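Local coordinates for aryl acylamidase (bacterium CSBL00001, PDB 4YJ6), which probably hydrolyses the amide bond of N-acyl arylamines to release an arylamine and a carboxylic acid, as a member of the amidase signature family, at residues Lys21-Ser26 with Arg65-Gly70; Val405-Ala408 with Cys412-Gly415. All coordinates share one frame; numbering follows the deposited sequence.

Interaction 1: residues Lys21-Ser26 with Arg65-Gly70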
ATOM      1  N   LYS A  21      -1.237 -21.784 -16.982  1.00 15.20           N
ATOM      2  CA  LYS A  21      -0.683 -23.102 -16.717  1.00 21.01           C
ATOM      3  C   LYS A  21      -1.362 -24.154 -17.588  1.00 19.47           C
ATOM      4  O   LYS A  21      -0.710 -25.095 -18.076  1.00 23.50           O
ATOM      5  CB  LYS A  21      -0.874 -23.486 -15.250  1.00 20.86           C
ATOM      6  CG  LYS A  21      -0.450 -24.912 -14.949  1.00 29.04           C
ATOM      7  CD  LYS A  21      -1.086 -25.452 -13.704  1.00 31.66           C
ATOM      8  CE  LYS A  21      -1.318 -26.980 -13.866  1.00 41.19           C
ATOM      9  NZ  LYS A  21      -2.178 -27.371 -15.079  1.00 37.13           N
ATOM     10  N   SER A  22      -2.666 -24.015 -17.777  1.00 18.46           N
ATOM     11  CA  SER A  22      -3.410 -24.962 -18.609  1.00 21.39           C
ATOM     12  C   SER A  22      -3.329 -24.672 -20.104  1.00 22.49           C
ATOM     13  O   SER A  22      -4.002 -25.335 -20.915  1.00 19.79           O
ATOM     14  CB  SER A  22      -4.873 -25.003 -18.183  1.00 21.15           C
ATOM     15  OG  SER A  22      -5.491 -23.758 -18.414  1.00 19.01           O
ATOM     16  N   LYS A  23      -2.497 -23.696 -20.472  1.00 17.28           N
ATOM     17  CA  LYS A  23      -2.304 -23.296 -21.866  1.00 20.43           C
ATOM     18  C   LYS A  23      -3.566 -22.777 -22.546  1.00 20.53           C
ATOM     19  O   LYS A  23      -3.695 -22.847 -23.771  1.00 19.39           O
ATOM     20  CB  LYS A  23      -1.691 -24.449 -22.682  1.00 22.33           C
ATOM     21  CG  LYS A  23      -0.414 -24.996 -22.062  1.00 23.39           C
ATOM     22  CD  LYS A  23       0.172 -26.186 -22.856  1.00 26.60           C
ATOM     23  CE  LYS A  23       1.385 -26.800 -22.138  1.00 29.72           C
ATOM     24  NZ  LYS A  23       1.783 -28.144 -22.728  1.00 28.89           N
ATOM     25  N   GLN A  24      -4.508 -22.244 -21.778  1.00 16.09           N
ATOM     26  CA  GLN A  24      -5.669 -21.622 -22.394  1.00 18.34           C
ATOM     27  C   GLN A  24      -5.355 -20.263 -22.991  1.00 23.11           C
ATOM     28  O   GLN A  24      -6.009 -19.816 -23.936  1.00 21.96           O
ATOM     29  CB  GLN A  24      -6.795 -21.461 -21.397  1.00 17.57           C
ATOM     30  CG  GLN A  24      -7.452 -22.768 -21.001  1.00 18.38           C
ATOM     31  CD  GLN A  24      -8.540 -22.523 -19.971  1.00 18.06           C
ATOM     32  OE1 GLN A  24      -9.546 -21.899 -20.270  1.00 21.16           O
ATOM     33  NE2 GLN A  24      -8.300 -22.966 -18.740  1.00 17.94           N
ATOM     34  N   ILE A  25      -4.351 -19.597 -22.437  1.00 18.09           N
ATOM     35  CA  ILE A  25      -3.959 -18.295 -22.946  1.00 17.84           C
ATOM     36  C   ILE A  25      -2.443 -18.238 -22.840  1.00 17.11           C
ATOM     37  O   ILE A  25      -1.879 -18.731 -21.873  1.00 16.86           O
ATOM     38  CB  ILE A  25      -4.601 -17.141 -22.121  1.00 18.92           C
ATOM     39  CG1 ILE A  25      -4.342 -15.790 -22.792  1.00 21.18           C
ATOM     40  CG2 ILE A  25      -4.089 -17.135 -20.675  1.00 18.88           C
ATOM     41  CD1 ILE A  25      -5.160 -14.642 -22.141  1.00 24.21           C
ATOM     42  N   SER A  26      -1.793 -17.667 -23.847  1.00 18.08           N
ATOM     43  CA  SER A  26      -0.344 -17.487 -23.814  1.00 15.59           C
ATOM     44  C   SER A  26       0.038 -16.286 -22.953  1.00 14.77           C
ATOM     45  O   SER A  26      -0.666 -15.305 -22.949  1.00 15.26           O
ATOM     46  CB  SER A  26       0.169 -17.179 -25.224  1.00 17.94           C
ATOM     47  OG  SER A  26       1.597 -17.010 -25.182  1.00 24.77           O
ATOM     48  N   ARG A  65       7.897 -20.106 -24.058  1.00 12.47           N
ATOM     49  CA  ARG A  65       8.740 -21.222 -24.499  1.00 15.51           C
ATOM     50  C   ARG A  65       8.885 -22.276 -23.401  1.00 16.05           C
ATOM     51  O   ARG A  65       8.766 -23.466 -23.662  1.00 16.49           O
ATOM     52  CB  ARG A  65      10.106 -20.733 -24.958  1.00 12.93           C
ATOM     53  CG  ARG A  65      10.926 -21.853 -25.635  1.00 17.70           C
ATOM     54  CD  ARG A  65      12.460 -21.537 -25.680  1.00 16.82           C
ATOM     55  NE  ARG A  65      13.001 -21.376 -24.334  1.00 14.84           N
ATOM     56  CZ  ARG A  65      13.245 -22.378 -23.493  1.00 17.45           C
ATOM     57  NH1 ARG A  65      13.050 -23.629 -23.862  1.00 17.95           N
ATOM     58  NH2 ARG A  65      13.690 -22.136 -22.273  1.00 17.00           N
ATOM     59  N   ARG A  66       9.121 -21.854 -22.159  1.00 12.85           N
ATOM     60  CA  ARG A  66       9.238 -22.799 -21.067  1.00 14.51           C
ATOM     61  C   ARG A  66       7.943 -23.593 -20.860  1.00 15.92           C
ATOM     62  O   ARG A  66       7.990 -24.800 -20.631  1.00 16.87           O
ATOM     63  CB  ARG A  66       9.625 -22.096 -19.771  1.00 12.51           C
ATOM     64  CG  ARG A  66      11.094 -21.646 -19.779  1.00 14.49           C
ATOM     65  CD  ARG A  66      11.485 -21.106 -18.407  1.00 18.20           C
ATOM     66  NE  ARG A  66      11.114 -19.701 -18.257  1.00 15.15           N
ATOM     67  CZ  ARG A  66      10.472 -19.175 -17.214  1.00 17.37           C
ATOM     68  NH1 ARG A  66      10.055 -19.934 -16.184  1.00 16.23           N
ATOM     69  NH2 ARG A  66      10.249 -17.863 -17.209  1.00 16.27           N
ATOM     70  N   ILE A  67       6.794 -22.920 -20.940  1.00 14.18           N
ATOM     71  CA  ILE A  67       5.509 -23.614 -20.792  1.00 15.91           C
ATOM     72  C   ILE A  67       5.337 -24.661 -21.892  1.00 19.77           C
ATOM     73  O   ILE A  67       4.896 -25.792 -21.640  1.00 20.29           O
ATOM     74  CB  ILE A  67       4.344 -22.600 -20.867  1.00 16.21           C
ATOM     75  CG1 ILE A  67       4.331 -21.773 -19.579  1.00 14.41           C
ATOM     76  CG2 ILE A  67       2.989 -23.315 -21.123  1.00 18.80           C
ATOM     77  CD1 ILE A  67       3.304 -20.635 -19.614  1.00 17.77           C
HETATM   78  N   MSE A  68       5.674 -24.286 -23.118  1.00 16.32           N
HETATM   79  CA  MSE A  68       5.475 -25.206 -24.244  1.00 18.23           C
HETATM   80  C   MSE A  68       6.423 -26.401 -24.158  1.00 23.77           C
HETATM   81  O   MSE A  68       6.047 -27.511 -24.541  1.00 22.78           O
HETATM   82  CB  MSE A  68       5.625 -24.470 -25.581  1.00 23.72           C
HETATM   83  CG  MSE A  68       4.463 -23.474 -25.784  1.00 28.92           C
HETATM   84 SE   MSE A  68       2.665 -24.133 -25.249  0.25 30.51          SE
HETATM   85  CE  MSE A  68       2.185 -24.868 -26.982  1.00 39.40           C
ATOM     86  N   GLN A  69       7.613 -26.194 -23.593  1.00 20.28           N
ATOM     87  CA  GLN A  69       8.600 -27.272 -23.474  1.00 21.59           C
ATOM     88  C   GLN A  69       8.522 -28.010 -22.157  1.00 20.89           C
ATOM     89  O   GLN A  69       9.302 -28.933 -21.917  1.00 23.11           O
ATOM     90  CB  GLN A  69      10.016 -26.724 -23.678  1.00 21.23           C
ATOM     91  CG  GLN A  69      10.159 -25.980 -24.979  1.00 27.10           C
ATOM     92  CD  GLN A  69      10.027 -26.902 -26.159  1.00 33.66           C
ATOM     93  OE1 GLN A  69      10.748 -27.895 -26.246  1.00 36.91           O
ATOM     94  NE2 GLN A  69       9.087 -26.600 -27.065  1.00 36.36           N
ATOM     95  N   GLY A  70       7.593 -27.612 -21.286  1.00 19.19           N
ATOM     96  CA  GLY A  70       7.423 -28.272 -20.003  1.00 20.59           C
ATOM     97  C   GLY A  70       8.546 -28.060 -19.011  1.00 21.36           C
ATOM     98  O   GLY A  70       8.783 -28.896 -18.149  1.00 23.11           O
TER
HETATM   99  O   HOH W   1       4.305 -28.805 -22.207  1.00 35.94           O

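Interaction 2: residues Val405-Ala408 with Cys412-Gly415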
ATOM      1  N   VAL A 405     -10.803  12.763  -1.180  1.00 16.88           N
ATOM      2  CA  VAL A 405     -10.815  14.181  -1.479  1.00 16.69           C
ATOM      3  C   VAL A 405     -10.793  14.421  -2.985  1.00 19.01           C
ATOM      4  O   VAL A 405     -10.345  13.581  -3.780  1.00 19.01           O
ATOM      5  CB  VAL A 405      -9.636  14.918  -0.819  1.00 15.92           C
ATOM      6  CG1 VAL A 405      -9.667  14.708   0.701  1.00 19.97           C
ATOM      7  CG2 VAL A 405      -8.273  14.456  -1.417  1.00 17.37           C
ATOM      8  N   ARG A 406     -11.298  15.583  -3.385  1.00 20.56           N
ATOM      9  CA  ARG A 406     -11.211  16.003  -4.783  1.00 19.21           C
ATOM     10  C   ARG A 406      -9.779  16.259  -5.209  1.00 21.34           C
ATOM     11  O   ARG A 406      -8.965  16.768  -4.437  1.00 20.64           O
ATOM     12  CB  ARG A 406     -12.072  17.259  -5.001  1.00 24.97           C
ATOM     13  CG  ARG A 406     -13.525  17.030  -4.598  1.00 23.96           C
ATOM     14  CD  ARG A 406     -14.489  18.166  -5.011  1.00 33.80           C
ATOM     15  NE  ARG A 406     -15.107  17.847  -6.295  1.00 38.83           N
ATOM     16  CZ  ARG A 406     -16.280  17.243  -6.453  1.00 35.01           C
ATOM     17  NH1 ARG A 406     -17.033  16.914  -5.414  1.00 39.13           N
ATOM     18  NH2 ARG A 406     -16.701  16.984  -7.677  1.00 38.25           N
ATOM     19  N   ASN A 407      -9.446  15.912  -6.450  1.00 18.33           N
ATOM     20  CA  ASN A 407      -8.137  16.263  -6.968  1.00 20.08           C
ATOM     21  C   ASN A 407      -7.965  17.768  -7.064  1.00 21.34           C
ATOM     22  O   ASN A 407      -8.886  18.463  -7.499  1.00 25.24           O
ATOM     23  CB  ASN A 407      -7.950  15.652  -8.344  1.00 19.38           C
ATOM     24  CG  ASN A 407      -8.059  14.146  -8.315  1.00 20.89           C
ATOM     25  OD1 ASN A 407      -7.339  13.489  -7.555  1.00 17.50           O
ATOM     26  ND2 ASN A 407      -8.980  13.596  -9.102  1.00 18.63           N
ATOM     27  N   ALA A 408      -6.820  18.260  -6.600  1.00 19.11           N
ATOM     28  CA  ALA A 408      -6.376  19.628  -6.856  1.00 23.89           C
ATOM     29  C   ALA A 408      -5.903  19.758  -8.305  1.00 25.66           C
ATOM     30  O   ALA A 408      -5.811  18.765  -9.024  1.00 23.48           O
ATOM     31  CB  ALA A 408      -5.234  20.026  -5.905  1.00 23.40           C
ATOM     32  N   CYS A 412      -0.591  19.318  -6.061  1.00 22.49           N
ATOM     33  CA  CYS A 412      -0.399  19.153  -4.609  1.00 22.45           C
ATOM     34  C   CYS A 412      -1.679  18.748  -3.839  1.00 21.55           C
ATOM     35  O   CYS A 412      -1.900  19.227  -2.716  1.00 21.91           O
ATOM     36  CB  CYS A 412       0.172  20.440  -3.992  1.00 25.79           C
ATOM     37  SG  CYS A 412       1.960  20.712  -4.305  1.00 40.58           S
ATOM     38  N   THR A 413      -2.494  17.871  -4.426  1.00 18.32           N
ATOM     39  CA  THR A 413      -3.681  17.341  -3.752  1.00 17.91           C
ATOM     40  C   THR A 413      -3.245  16.848  -2.379  1.00 19.01           C
ATOM     41  O   THR A 413      -2.225  16.174  -2.254  1.00 17.16           O
ATOM     42  CB  THR A 413      -4.317  16.139  -4.510  1.00 18.58           C
ATOM     43  OG1 THR A 413      -4.681  16.538  -5.842  1.00 17.45           O
ATOM     44  CG2 THR A 413      -5.571  15.604  -3.796  1.00 16.59           C
ATOM     45  N   GLU A 414      -4.009  17.202  -1.362  1.00 17.68           N
ATOM     46  CA  GLU A 414      -3.756  16.723  -0.016  1.00 18.09           C
ATOM     47  C   GLU A 414      -5.090  16.396   0.655  1.00 18.28           C
ATOM     48  O   GLU A 414      -6.169  16.655   0.111  1.00 19.20           O
ATOM     49  CB  GLU A 414      -2.972  17.775   0.780  1.00 18.60           C
ATOM     50  CG  GLU A 414      -3.744  19.089   0.919  1.00 19.74           C
ATOM     51  CD  GLU A 414      -3.005  20.124   1.753  1.00 23.76           C
ATOM     52  OE1 GLU A 414      -1.779  20.004   1.910  1.00 24.94           O
ATOM     53  OE2 GLU A 414      -3.666  21.061   2.257  1.00 28.66           O
ATOM     54  N   GLY A 415      -5.020  15.813   1.846  1.00 15.54           N
ATOM     55  CA  GLY A 415      -6.223  15.505   2.596  1.00 14.67           C
ATOM     56  C   GLY A 415      -6.787  16.760   3.249  1.00 17.21           C
ATOM     57  O   GLY A 415      -6.239  17.846   3.098  1.00 17.98           O
TER

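Interaction 1: residues Lys21-Ser26 with Arg65-Gly70
The peptide group of Ile67 and Met68 is the flat group in this contact, and the extended chain of Lys23 approaches its oxygen end from one side: CE lies well off the peptide plane, 3.7 Å from Ile67 O. A water stands out beyond the carbonyl oxygen, at the far end of the C=O bond. It donates to Ile67 O at 3.1 Å and accepts from Lys23 NZ at 2.7 Å, so the ammonium group reaches the last turn of helix 53-69 through solvent rather than directly. The rest of the contact is nonpolar. Lys23 and Ile67 run past each other in opposite senses, CG of the lysine 3.9 Å from CG2 of the isoleucine. Beside it, on the same helix-facing side of the lysine, comes the selenium of selenomethionine Met68, with SE 4.0 Å from Lys23 CD. Its chain bends at chi2 (-41°), which turns the tip back toward the lysine although its CB does not point that way. Ile67 also rests on Val20 of helix 13-21 and Pro27 of helix 27-45, so the end of helix 53-69 packs on both N-terminal helices, while Ser26 OG caps Arg28 N and bonds Glu64. The Gln24 amide keeps Ser22 OG close to its plane, NE2 to OG 2.9 Å. Both segments close a helix in the same way: Lys23, with positive phi, is the C-prime residue of a Schellman motif (Gln24 N to Leu19 O, Lys23 N to Val20 O), and Gly70 ends helix 53-69 in a second.

Interaction 2: residues Val405-Ala408 with Cys412-Gly415
Val405 lays its two methyl groups against the opposite limb of the loop, CG2 3.4 Å from Glu414 O and CG1 4.0 Å from Gly415 CA. The same CG2 meets the methyl of Thr413, 3.8 Å from its CG2. Thr413 holds the centre of the contact, and its two branches do different jobs. With CG2 anti to the backbone N (chi1, defined by OG1, -59°), the methyl turns to Val405 and to the backbone of Arg406, where CG2 lies 3.6 Å from Arg406 O. The hydroxyl goes the other way and takes the N-H of Ala408, N to OG1 2.8 Å with an N-H...O angle of 151°. Ala408 CB packs beside that bond, 3.5 Å from Thr413 OG1. The hydroxyl also bonds Asp143 OD2, so two partners fix its rotation in a buried place. Thr413 O is held as well, by Thr141 OG1 and Arg139 NH1. The CB of Asn407 points away from the second limb, and OD1 bonds Asn159 ND2. The two limbs run nearly antiparallel, their end-to-end directions 163° apart, yet neither is a regular strand, and the side-chain-to-backbone bond of Thr413 joins them in place of a ladder of backbone bonds. The loop lies between strand 394-398, a member of the eight-stranded mixed sheet, and the short strand 418-419. Backbone bonds of Val405 with Asn159 and of Asn407 with Asp157 fasten the first limb to another loop, while Gly415 bonds Pro426, beyond the little pair 418-419 and 422-423.

Interaction 1 and interaction 2 lie on opposite sides of the chain's centre, their centres about 45 Å apart and their nearest atoms about 31 Å apart, and they share no elements. Interaction 1 is at the surface, where the loop that leaves helix 13-21 meets the last turn of helix 53-69; lysine carbons do the touching, and polar atoms are joined through a water. Interaction 2 is partly buried and folds one loop upon itself over a short sequence separation; here a direct bond to a threonine hydroxyl, reinforced by neighbouring loops, does the joining. The first brings together parts 39 residues apart, the second parts only 4 apart.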